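Local coordinates for teicoplanin pseudoaglycone deacetylases Orf2 (Actinoplanes teichomyceticus, PDB 2X9L), which probably removes the N-acetyl group from the glucosamine of teicoplanin pseudoaglycone, as a zinc-dependent hydrolase of linear amides, at residues A156-H161 against L184-P189; S14-D19 against P162-T167; L39-F44 against G93-S98. One frame throughout, in Å; residues are numbered along the deposited sequence.

Contact 1 of 3, residues A156-H161 against L184-P189; sequences AAIGEH and LWEDLP. With BOG (octyl beta-D-glucopyranoside), chain C.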
loop_
_atom_site.group_PDB
_atom_site.type_symbol
_atom_site.label_atom_id
_atom_site.label_comp_id
_atom_site.label_asym_id
_atom_site.label_seq_id
_atom_site.Cartn_x
_atom_site.Cartn_y
_atom_site.Cartn_z
ATOM N N ALA A 156 -5.331 4.745 2.222
ATOM C CA ALA A 156 -6.692 5.275 2.175
ATOM C C ALA A 156 -7.543 4.621 1.080
ATOM O O ALA A 156 -8.771 4.743 1.087
ATOM C CB ALA A 156 -6.653 6.808 1.959
ATOM N N ALA A 157 -6.884 3.956 0.132
ATOM C CA ALA A 157 -7.555 3.350 -1.013
ATOM C C ALA A 157 -8.152 4.398 -1.963
ATOM O O ALA A 157 -9.138 4.144 -2.657
ATOM C CB ALA A 157 -8.617 2.330 -0.568
ATOM N N ILE A 158 -7.552 5.579 -1.985
ATOM C CA ILE A 158 -7.879 6.548 -3.021
ATOM C C ILE A 158 -7.557 5.908 -4.362
ATOM O O ILE A 158 -6.478 5.339 -4.549
ATOM C CB ILE A 158 -7.088 7.840 -2.855
ATOM C CG1 ILE A 158 -7.536 8.560 -1.587
ATOM C CG2 ILE A 158 -7.261 8.737 -4.083
ATOM C CD1 ILE A 158 -6.641 9.732 -1.201
ATOM N N GLY A 159 -8.500 5.967 -5.290
ATOM C CA GLY A 159 -8.296 5.296 -6.562
ATOM C C GLY A 159 -9.118 4.029 -6.676
ATOM O O GLY A 159 -9.332 3.520 -7.781
ATOM N N GLU A 160 -9.554 3.510 -5.530
ATOM C CA GLU A 160 -10.510 2.399 -5.495
ATOM C C GLU A 160 -10.004 1.055 -6.012
ATOM O O GLU A 160 -10.807 0.188 -6.361
ATOM C CB GLU A 160 -11.783 2.787 -6.248
ATOM C CG GLU A 160 -12.458 3.999 -5.676
ATOM C CD GLU A 160 -13.743 4.329 -6.400
ATOM O OE1 GLU A 160 -13.675 5.054 -7.414
ATOM O OE2 GLU A 160 -14.809 3.850 -5.962
ATOM N N HIS A 161 -8.688 0.856 -6.041
ATOM C CA HIS A 161 -8.158 -0.470 -6.349
ATOM C C HIS A 161 -8.700 -1.458 -5.315
ATOM O O HIS A 161 -8.617 -1.205 -4.109
ATOM C CB HIS A 161 -6.623 -0.481 -6.334
ATOM C CG HIS A 161 -6.034 -1.760 -6.847
ATOM N ND1 HIS A 161 -5.126 -1.804 -7.884
ATOM C CD2 HIS A 161 -6.264 -3.045 -6.495
ATOM C CE1 HIS A 161 -4.809 -3.063 -8.137
ATOM N NE2 HIS A 161 -5.485 -3.837 -7.303
ATOM N N LEU A 184 -4.232 6.551 7.849
ATOM C CA LEU A 184 -4.228 6.178 6.438
ATOM C C LEU A 184 -3.391 7.195 5.674
ATOM O O LEU A 184 -3.497 8.389 5.925
ATOM C CB LEU A 184 -5.646 6.197 5.873
ATOM C CG LEU A 184 -6.704 5.345 6.581
ATOM C CD1 LEU A 184 -8.046 5.506 5.882
ATOM C CD2 LEU A 184 -6.305 3.872 6.656
ATOM N N TRP A 185 -2.565 6.730 4.745
ATOM C CA TRP A 185 -1.814 7.642 3.885
ATOM C C TRP A 185 -2.572 7.945 2.602
ATOM O O TRP A 185 -3.439 7.187 2.180
ATOM C CB TRP A 185 -0.424 7.094 3.541
ATOM C CG TRP A 185 -0.405 5.783 2.791
ATOM C CD1 TRP A 185 -0.939 5.524 1.555
ATOM C CD2 TRP A 185 0.215 4.573 3.220
ATOM N NE1 TRP A 185 -0.705 4.209 1.203
ATOM C CE2 TRP A 185 0.002 3.607 2.215
ATOM C CE3 TRP A 185 0.927 4.208 4.370
ATOM C CZ2 TRP A 185 0.477 2.295 2.323
ATOM C CZ3 TRP A 185 1.392 2.905 4.484
ATOM C CH2 TRP A 185 1.159 1.960 3.462
ATOM N N GLU A 186 -2.248 9.074 1.995
ATOM C CA GLU A 186 -2.783 9.401 0.682
ATOM C C GLU A 186 -2.113 8.531 -0.390
ATOM O O GLU A 186 -0.902 8.630 -0.617
ATOM C CB GLU A 186 -2.540 10.884 0.406
ATOM C CG GLU A 186 -3.147 11.362 -0.865
ATOM C CD GLU A 186 -2.892 12.824 -1.103
ATOM O OE1 GLU A 186 -3.817 13.499 -1.597
ATOM O OE2 GLU A 186 -1.773 13.290 -0.792
ATOM N N ASP A 187 -2.887 7.658 -1.035
ATOM C CA ASP A 187 -2.303 6.745 -2.028
ATOM C C ASP A 187 -1.636 7.511 -3.153
ATOM O O ASP A 187 -2.284 8.298 -3.832
ATOM C CB ASP A 187 -3.360 5.813 -2.643
ATOM C CG ASP A 187 -4.190 5.108 -1.602
ATOM O OD1 ASP A 187 -4.873 5.818 -0.830
ATOM O OD2 ASP A 187 -4.168 3.848 -1.561
ATOM N N LEU A 188 -0.346 7.263 -3.371
ATOM C CA LEU A 188 0.349 7.869 -4.517
ATOM C C LEU A 188 0.826 6.791 -5.486
ATOM O O LEU A 188 1.206 5.703 -5.057
ATOM C CB LEU A 188 1.537 8.700 -4.030
ATOM C CG LEU A 188 1.211 9.841 -3.064
ATOM C CD1 LEU A 188 2.477 10.428 -2.452
ATOM C CD2 LEU A 188 0.428 10.930 -3.779
ATOM N N PRO A 189 0.822 7.089 -6.796
ATOM C CA PRO A 189 0.447 8.374 -7.407
ATOM C C PRO A 189 -1.049 8.523 -7.684
ATOM O O PRO A 189 -1.443 9.494 -8.336
ATOM C CB PRO A 189 1.197 8.338 -8.732
ATOM C CG PRO A 189 1.168 6.895 -9.097
ATOM C CD PRO A 189 1.404 6.171 -7.793
HETATM C C1 BOG C . -2.019 -1.962 -10.267
HETATM O O1 BOG C . -2.903 -0.900 -10.471
HETATM C C2 BOG C . -0.816 -1.733 -9.342
HETATM O O2 BOG C . -0.144 -0.520 -9.440
HETATM C C3 BOG C . 0.010 -2.969 -8.956
HETATM O O3 BOG C . 0.950 -2.840 -7.967
HETATM C C4 BOG C . -0.639 -4.355 -9.130
HETATM O O4 BOG C . 0.203 -5.456 -9.029
HETATM C C5 BOG C . -1.862 -4.461 -10.061
HETATM O O5 BOG C . -2.588 -3.265 -10.385
HETATM C C6 BOG C . -2.691 -5.712 -10.001
HETATM O O6 BOG C . -3.455 -5.727 -8.852
HETATM C "C1'" BOG C . -3.848 -1.008 -11.484
HETATM C "C2'" BOG C . -4.765 0.178 -11.663
HETATM C "C3'" BOG C . -6.200 0.041 -11.231
HETATM C "C4'" BOG C . -7.129 -0.762 -12.117
HETATM C "C5'" BOG C . -8.478 -1.185 -11.562
HETATM C "C6'" BOG C . -8.896 -2.623 -11.744
HETATM C "C7'" BOG C . -8.543 -3.607 -10.659
HETATM C "C8'" BOG C . -7.163 -4.193 -10.633
#
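A156 N donates to W185 O over 3.1 Å, with an N-H...O angle of 143° and the donor in the carbonyl plane; this bond continues the parallel pairing of strands 151-155 and 182-185 just past the end of the former. The A156 methyl packs beside the L184 side chain, CB to CB 4.1 Å. At A157 the methyl turns away, and it is the amide N that meets the carboxylate of D187, 2.9 Å from OD1. I158 N gives the same OD1 a weak hydrogen bond of 2.9 Å. D187 reaches this bend because its CG stands anti to its own carbonyl carbon (chi1 -51°). Further out, I158 CD1 lies obliquely across the chain of E186, 3.9 Å from CG. A157 to E160 form a type II turn, closed by E160 N to A157 O at 3.0 Å, with G159 third (phi 106°). H161, the N-cap of helix 162-177, has the octyl glucoside C8' over one ring face. The other oxygen of D187, OD2, bonds to the zinc ligand H164 and so serves as second shell. Strand 182-185 lies between strands 151-155 and 263-269, while A157 rests on H164, E165 and R168 of helix 162-177.

Contact 2 of 3, residues S14-D19 against P162-T167; sequences SPHLDD and PDHEAT. With ZN (zinc ion), chain B; BOG (octyl beta-D-glucopyranoside), chain C.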
loop_
_atom_site.group_PDB
_atom_site.type_symbol
_atom_site.label_atom_id
_atom_site.label_comp_id
_atom_site.label_asym_id
_atom_site.label_seq_id
_atom_site.Cartn_x
_atom_site.Cartn_y
_atom_site.Cartn_z
ATOM N N SER A 14 1.072 -2.378 3.503
ATOM C CA SER A 14 1.048 -1.990 2.106
ATOM C C SER A 14 0.222 -3.009 1.317
ATOM O O SER A 14 0.390 -4.206 1.495
ATOM C CB SER A 14 2.492 -1.959 1.579
ATOM O OG SER A 14 2.572 -1.482 0.244
ATOM N N PRO A 15 -0.692 -2.539 0.456
ATOM C CA PRO A 15 -1.432 -3.488 -0.382
ATOM C C PRO A 15 -0.495 -4.253 -1.312
ATOM O O PRO A 15 -0.502 -5.486 -1.310
ATOM C CB PRO A 15 -2.365 -2.593 -1.208
ATOM C CG PRO A 15 -2.448 -1.313 -0.435
ATOM C CD PRO A 15 -1.126 -1.147 0.249
ATOM N N HIS A 16 0.296 -3.524 -2.096
ATOM C CA HIS A 16 1.178 -4.144 -3.079
ATOM C C HIS A 16 2.619 -3.810 -2.807
ATOM O O HIS A 16 2.920 -2.938 -1.996
ATOM C CB HIS A 16 0.851 -3.666 -4.500
ATOM C CG HIS A 16 -0.543 -3.986 -4.933
ATOM N ND1 HIS A 16 -1.476 -3.014 -5.230
ATOM C CD2 HIS A 16 -1.170 -5.171 -5.103
ATOM C CE1 HIS A 16 -2.616 -3.590 -5.562
ATOM N NE2 HIS A 16 -2.453 -4.899 -5.503
ATOM N N LEU A 17 3.502 -4.491 -3.531
ATOM C CA LEU A 17 4.935 -4.268 -3.410
ATOM C C LEU A 17 5.301 -2.967 -4.122
ATOM O O LEU A 17 5.596 -2.960 -5.311
ATOM C CB LEU A 17 5.702 -5.450 -4.001
ATOM C CG LEU A 17 5.424 -6.753 -3.238
ATOM C CD1 LEU A 17 5.780 -7.982 -4.078
ATOM C CD2 LEU A 17 6.114 -6.801 -1.861
ATOM N N ASP A 18 5.204 -1.880 -3.370
ATOM C CA ASP A 18 5.632 -0.523 -3.741
ATOM C C ASP A 18 4.753 0.571 -3.136
ATOM O O ASP A 18 5.170 1.725 -3.042
ATOM C CB ASP A 18 5.776 -0.297 -5.248
ATOM C CG ASP A 18 4.467 -0.397 -6.003
ATOM O OD1 ASP A 18 3.424 -0.746 -5.404
ATOM O OD2 ASP A 18 4.498 -0.138 -7.229
ATOM N N ASP A 19 3.559 0.211 -2.684
ATOM C CA ASP A 19 2.624 1.249 -2.246
ATOM C C ASP A 19 3.119 2.054 -1.052
ATOM O O ASP A 19 2.982 3.272 -1.039
ATOM C CB ASP A 19 1.255 0.670 -1.923
ATOM C CG ASP A 19 0.504 0.216 -3.155
ATOM O OD1 ASP A 19 0.307 1.028 -4.085
ATOM O OD2 ASP A 19 0.077 -0.955 -3.161
ATOM N N PRO A 162 -9.267 -2.586 -5.772
ATOM C CA PRO A 162 -9.904 -3.501 -4.812
ATOM C C PRO A 162 -8.932 -4.075 -3.776
ATOM O O PRO A 162 -9.364 -4.372 -2.657
ATOM C CB PRO A 162 -10.446 -4.635 -5.695
ATOM C CG PRO A 162 -9.692 -4.520 -6.992
ATOM C CD PRO A 162 -9.377 -3.064 -7.162
ATOM N N ASP A 163 -7.661 -4.243 -4.140
ATOM C CA ASP A 163 -6.660 -4.732 -3.202
ATOM C C ASP A 163 -6.387 -3.668 -2.130
ATOM O O ASP A 163 -6.138 -3.993 -0.970
ATOM C CB ASP A 163 -5.340 -5.084 -3.912
ATOM C CG ASP A 163 -5.447 -6.332 -4.787
ATOM O OD1 ASP A 163 -6.417 -7.103 -4.617
ATOM O OD2 ASP A 163 -4.557 -6.539 -5.642
ATOM N N HIS A 164 -6.423 -2.393 -2.518
ATOM C CA HIS A 164 -6.233 -1.326 -1.534
ATOM C C HIS A 164 -7.404 -1.264 -0.574
ATOM O O HIS A 164 -7.227 -1.082 0.639
ATOM C CB HIS A 164 -6.041 0.037 -2.208
ATOM C CG HIS A 164 -4.742 0.160 -2.938
ATOM N ND1 HIS A 164 -3.987 1.315 -2.936
ATOM C CD2 HIS A 164 -4.044 -0.748 -3.663
ATOM C CE1 HIS A 164 -2.889 1.118 -3.644
ATOM N NE2 HIS A 164 -2.899 -0.125 -4.096
ATOM N N GLU A 165 -8.604 -1.382 -1.125
ATOM C CA GLU A 165 -9.805 -1.369 -0.307
ATOM C C GLU A 165 -9.804 -2.538 0.675
ATOM O O GLU A 165 -10.146 -2.362 1.842
ATOM C CB GLU A 165 -11.055 -1.379 -1.189
ATOM C CG GLU A 165 -11.280 -0.047 -1.909
ATOM C CD GLU A 165 -12.460 -0.053 -2.876
ATOM O OE1 GLU A 165 -12.830 1.044 -3.346
ATOM O OE2 GLU A 165 -12.998 -1.141 -3.177
ATOM N N ALA A 166 -9.404 -3.721 0.212
ATOM C CA ALA A 166 -9.383 -4.896 1.085
ATOM C C ALA A 166 -8.372 -4.700 2.219
ATOM O O ALA A 166 -8.635 -5.047 3.386
ATOM C CB ALA A 166 -9.018 -6.156 0.289
ATOM N N THR A 167 -7.205 -4.171 1.856
ATOM C CA THR A 167 -6.132 -3.934 2.810
ATOM C C THR A 167 -6.584 -2.924 3.852
ATOM O O THR A 167 -6.438 -3.151 5.052
ATOM C CB THR A 167 -4.859 -3.398 2.125
ATOM O OG1 THR A 167 -4.361 -4.381 1.215
ATOM C CG2 THR A 167 -3.766 -3.088 3.160
HETATM ZN ZN ZN B . -1.048 -0.891 -5.031
HETATM C C1 BOG C . -2.019 -1.962 -10.267
HETATM O O1 BOG C . -2.903 -0.900 -10.471
HETATM C C2 BOG C . -0.816 -1.733 -9.342
HETATM O O2 BOG C . -0.144 -0.520 -9.440
HETATM C C3 BOG C . 0.010 -2.969 -8.956
HETATM O O3 BOG C . 0.950 -2.840 -7.967
HETATM C C4 BOG C . -0.639 -4.355 -9.130
HETATM O O4 BOG C . 0.203 -5.456 -9.029
HETATM C C5 BOG C . -1.862 -4.461 -10.061
HETATM O O5 BOG C . -2.588 -3.265 -10.385
HETATM C C6 BOG C . -2.691 -5.712 -10.001
HETATM O O6 BOG C . -3.455 -5.727 -8.852
HETATM C "C1'" BOG C . -3.848 -1.008 -11.484
HETATM C "C2'" BOG C . -4.765 0.178 -11.663
HETATM C "C3'" BOG C . -6.200 0.041 -11.231
HETATM C "C4'" BOG C . -7.129 -0.762 -12.117
HETATM C "C5'" BOG C . -8.478 -1.185 -11.562
HETATM C "C6'" BOG C . -8.896 -2.623 -11.744
HETATM C "C7'" BOG C . -8.543 -3.607 -10.659
HETATM C "C8'" BOG C . -7.163 -4.193 -10.633
HETATM O O HOH W 1 0.716 -0.532 -6.612
#
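The zinc site of this PIG-L-type enzyme is built where H16 and D19 of the loop after strand 9-14 meet H164 of helix 162-177. Zinc is bound by H16 ND1 and by H164 NE2, both at 2.2 Å. D19 binds through both oxygens, OD2 at 2.2 Å and OD1 at 2.5 Å, its carboxylate plane steeply turned (82°) against the H164 ring. Water 1 occupies a further position and donates to D18 OD1, besides meeting O2 and O3 of the octyl glucoside. H16 N donates to D19 OD2 over 2.8 Å, giving that oxygen a second hold. The loop of H16 and D19 and that leading to H164 follow neighbouring parallel strands of a Rossmann-like sheet, as in related deacetylases. H16 NE2 points along its ring plane to the anti lone pair of D163 OD2, a nearly straight bond of 2.7 Å at 162°, while D163 OD1 is salt-bridged to R101. Above the H164 ring P15 makes a CH-pi contact, CG 3.7 Å from the centroid and 11° off the normal. T167 OG1 is turned back to D163 O, which takes T167 N from the opposite face of its plane, and OG1 lies 3.5 Å from P15 CA.

Contact 3 of 3, residues L39-F44 against G93-S98; sequences LVYTVF and GRFLDS. With BOG (octyl beta-D-glucopyranoside), chain C.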
loop_
_atom_site.group_PDB
_atom_site.type_symbol
_atom_site.label_atom_id
_atom_site.label_comp_id
_atom_site.label_asym_id
_atom_site.label_seq_id
_atom_site.Cartn_x
_atom_site.Cartn_y
_atom_site.Cartn_z
ATOM N N LEU A 39 8.270 -1.722 10.525
ATOM C CA LEU A 39 8.057 -2.916 9.730
ATOM C C LEU A 39 7.030 -2.613 8.673
ATOM O O LEU A 39 5.962 -2.091 8.990
ATOM C CB LEU A 39 7.530 -4.047 10.612
ATOM C CG LEU A 39 7.156 -5.368 9.940
ATOM C CD1 LEU A 39 8.361 -5.970 9.239
ATOM C CD2 LEU A 39 6.580 -6.344 10.977
ATOM N N VAL A 40 7.339 -2.962 7.431
ATOM C CA VAL A 40 6.383 -2.810 6.343
ATOM C C VAL A 40 5.928 -4.192 5.903
ATOM O O VAL A 40 6.707 -4.951 5.336
ATOM C CB VAL A 40 7.009 -2.122 5.147
ATOM C CG1 VAL A 40 5.994 -2.041 3.981
ATOM C CG2 VAL A 40 7.523 -0.735 5.549
ATOM N N TYR A 41 4.668 -4.502 6.190
ATOM C CA TYR A 41 4.077 -5.782 5.835
ATOM C C TYR A 41 3.284 -5.540 4.557
ATOM O O TYR A 41 2.467 -4.637 4.496
ATOM C CB TYR A 41 3.175 -6.262 6.974
ATOM C CG TYR A 41 2.159 -7.325 6.600
ATOM C CD1 TYR A 41 2.563 -8.563 6.129
ATOM C CD2 TYR A 41 0.797 -7.090 6.738
ATOM C CE1 TYR A 41 1.632 -9.544 5.794
ATOM C CE2 TYR A 41 -0.145 -8.058 6.396
ATOM C CZ TYR A 41 0.284 -9.277 5.920
ATOM O OH TYR A 41 -0.653 -10.236 5.576
ATOM N N THR A 42 3.551 -6.324 3.530
ATOM C CA THR A 42 2.814 -6.195 2.274
ATOM C C THR A 42 1.827 -7.357 2.170
ATOM O O THR A 42 2.214 -8.524 2.217
ATOM C CB THR A 42 3.777 -6.149 1.063
ATOM O OG1 THR A 42 4.627 -4.997 1.183
ATOM C CG2 THR A 42 3.016 -6.032 -0.242
ATOM N N VAL A 43 0.552 -7.018 2.051
ATOM C CA VAL A 43 -0.517 -8.006 2.033
ATOM C C VAL A 43 -0.469 -8.899 0.794
ATOM O O VAL A 43 -0.396 -10.130 0.904
ATOM C CB VAL A 43 -1.903 -7.303 2.099
ATOM C CG1 VAL A 43 -3.045 -8.319 2.045
ATOM C CG2 VAL A 43 -2.004 -6.468 3.351
ATOM N N PHE A 44 -0.492 -8.280 -0.381
ATOM C CA PHE A 44 -0.659 -9.044 -1.623
ATOM C C PHE A 44 0.675 -9.405 -2.272
ATOM O O PHE A 44 0.914 -9.087 -3.435
ATOM C CB PHE A 44 -1.612 -8.298 -2.579
ATOM C CG PHE A 44 -3.019 -8.249 -2.066
ATOM C CD1 PHE A 44 -3.847 -9.353 -2.185
ATOM C CD2 PHE A 44 -3.481 -7.152 -1.372
ATOM C CE1 PHE A 44 -5.122 -9.342 -1.673
ATOM C CE2 PHE A 44 -4.765 -7.127 -0.858
ATOM C CZ PHE A 44 -5.590 -8.221 -1.009
ATOM N N GLY A 93 3.453 -10.917 2.726
ATOM C CA GLY A 93 2.260 -11.691 3.007
ATOM C C GLY A 93 1.920 -12.727 1.955
ATOM O O GLY A 93 2.587 -12.842 0.925
ATOM N N ARG A 94 0.852 -13.474 2.227
ATOM C CA ARG A 94 0.538 -14.669 1.469
ATOM C C ARG A 94 -0.521 -14.455 0.399
ATOM O O ARG A 94 -0.787 -15.361 -0.392
ATOM C CB ARG A 94 0.055 -15.766 2.419
ATOM C CG ARG A 94 -1.253 -15.391 3.133
ATOM C CD ARG A 94 -1.871 -16.576 3.865
ATOM N NE ARG A 94 -2.890 -16.178 4.836
ATOM C CZ ARG A 94 -4.191 -16.451 4.737
ATOM N NH1 ARG A 94 -4.659 -17.114 3.693
ATOM N NH2 ARG A 94 -5.036 -16.043 5.684
ATOM N N PHE A 95 -1.144 -13.282 0.379
ATOM C CA PHE A 95 -2.304 -13.092 -0.497
ATOM C C PHE A 95 -1.930 -12.778 -1.939
ATOM O O PHE A 95 -0.957 -12.081 -2.208
ATOM C CB PHE A 95 -3.240 -12.032 0.093
ATOM C CG PHE A 95 -3.670 -12.362 1.481
ATOM C CD1 PHE A 95 -2.956 -11.877 2.573
ATOM C CD2 PHE A 95 -4.743 -13.209 1.705
ATOM C CE1 PHE A 95 -3.329 -12.210 3.851
ATOM C CE2 PHE A 95 -5.119 -13.541 2.994
ATOM C CZ PHE A 95 -4.406 -13.035 4.062
ATOM N N LEU A 96 -2.720 -13.302 -2.870
ATOM C CA LEU A 96 -2.404 -13.148 -4.274
ATOM C C LEU A 96 -2.913 -11.824 -4.797
ATOM O O LEU A 96 -4.062 -11.474 -4.568
ATOM C CB LEU A 96 -3.056 -14.282 -5.081
ATOM C CG LEU A 96 -2.491 -15.687 -4.900
ATOM C CD1 LEU A 96 -3.357 -16.676 -5.696
ATOM C CD2 LEU A 96 -1.044 -15.732 -5.348
ATOM N N ASP A 97 -2.053 -11.121 -5.527
ATOM C CA ASP A 97 -2.415 -9.916 -6.270
ATOM C C ASP A 97 -3.665 -10.184 -7.105
ATOM O O ASP A 97 -3.916 -11.308 -7.509
ATOM C CB ASP A 97 -1.252 -9.547 -7.193
ATOM C CG ASP A 97 -1.300 -8.106 -7.685
ATOM O OD1 ASP A 97 -2.190 -7.329 -7.293
ATOM O OD2 ASP A 97 -0.412 -7.747 -8.480
ATOM N N SER A 98 -4.435 -9.138 -7.365
ATOM C CA SER A 98 -5.707 -9.255 -8.066
ATOM C C SER A 98 -5.603 -10.006 -9.397
ATOM O O SER A 98 -6.531 -10.736 -9.775
ATOM C CB SER A 98 -6.332 -7.883 -8.291
ATOM O OG SER A 98 -5.573 -7.109 -9.206
HETATM C C1 BOG C . -2.019 -1.962 -10.267
HETATM O O1 BOG C . -2.903 -0.900 -10.471
HETATM C C2 BOG C . -0.816 -1.733 -9.342
HETATM O O2 BOG C . -0.144 -0.520 -9.440
HETATM C C3 BOG C . 0.010 -2.969 -8.956
HETATM O O3 BOG C . 0.950 -2.840 -7.967
HETATM C C4 BOG C . -0.639 -4.355 -9.130
HETATM O O4 BOG C . 0.203 -5.456 -9.029
HETATM C C5 BOG C . -1.862 -4.461 -10.061
HETATM O O5 BOG C . -2.588 -3.265 -10.385
HETATM C C6 BOG C . -2.691 -5.712 -10.001
HETATM O O6 BOG C . -3.455 -5.727 -8.852
HETATM C "C1'" BOG C . -3.848 -1.008 -11.484
HETATM C "C2'" BOG C . -4.765 0.178 -11.663
HETATM C "C3'" BOG C . -6.200 0.041 -11.231
HETATM C "C4'" BOG C . -7.129 -0.762 -12.117
HETATM C "C5'" BOG C . -8.478 -1.185 -11.562
HETATM C "C6'" BOG C . -8.896 -2.623 -11.744
HETATM C "C7'" BOG C . -8.543 -3.607 -10.659
HETATM C "C8'" BOG C . -7.163 -4.193 -10.633
HETATM O O HOH W 2 0.151 -12.780 5.064
HETATM O O HOH W 3 0.809 -11.798 -5.475
#
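G93 N donates to T42 O over 2.7 Å, nearly in line with the carbonyl (C=O...N 168°) although the N-H is bent to 146°. Here the parallel pair formed by strands 37-42 and 89-92, at the edge of the Rossmann-like sheet, runs on beyond its regular part. One step further F95 N reaches V43 O at 3.3 Å, and F44 CA sends a CA-H...O contact back to F95 O at 3.1 Å, so the two segments stay in touch as they leave the sheet. G93 has no side chain, and Y41 brings ring atom CE1 to 3.6 Å from its CA. The Y41 hydroxyl comes in at the edge of the F95 ring, in its plane, and water 2 bridges Y41 OH to R94 N. The same F95 ring has R94 CG centred over one face, while the R94 guanidinium is held by salt bridges to D139 and E135. V43 CG1 does double duty: it touches F95 CD1 at 3.6 Å and lies over a face of the F44 ring, near the rim. F44 meets L96 O with its edge, CD1 to O 3.2 Å, and its ring also packs on D163 and T167 of helix 162-177. Beyond the aromatic cluster lies D97, seen to bind zinc in a crystal structure of this protein but about 7 Å (nearest side-chain atom) from the zinc here. Its OD1 accepts a bond from octyl glucoside O6, and that O6 accepts in turn from S98 OG at 2.6 Å.

All three contacts are largely buried, but they differ in depth and chemistry. The centre of contact 2, which is dominated by metal coordination, is about 4 Å from the centre of the chain; those of contacts 1 and 3 are about 8 and 9 Å from it. Contacts 1 and 3 begin as backbone pairing at strand ends of one sheet, with R94 as an exposed fringe in contact 3. Contact 1 relies on a carboxylate facing a loop backbone, contact 3 on aromatic packing. Contact 2 touches both: its zinc ligand H164 is backed by contact 1, and S14 pairs by backbone with Y41 and V43. Octyl glucoside touches a segment of each contact, in loops that follow strands and at the start of helix 162-177.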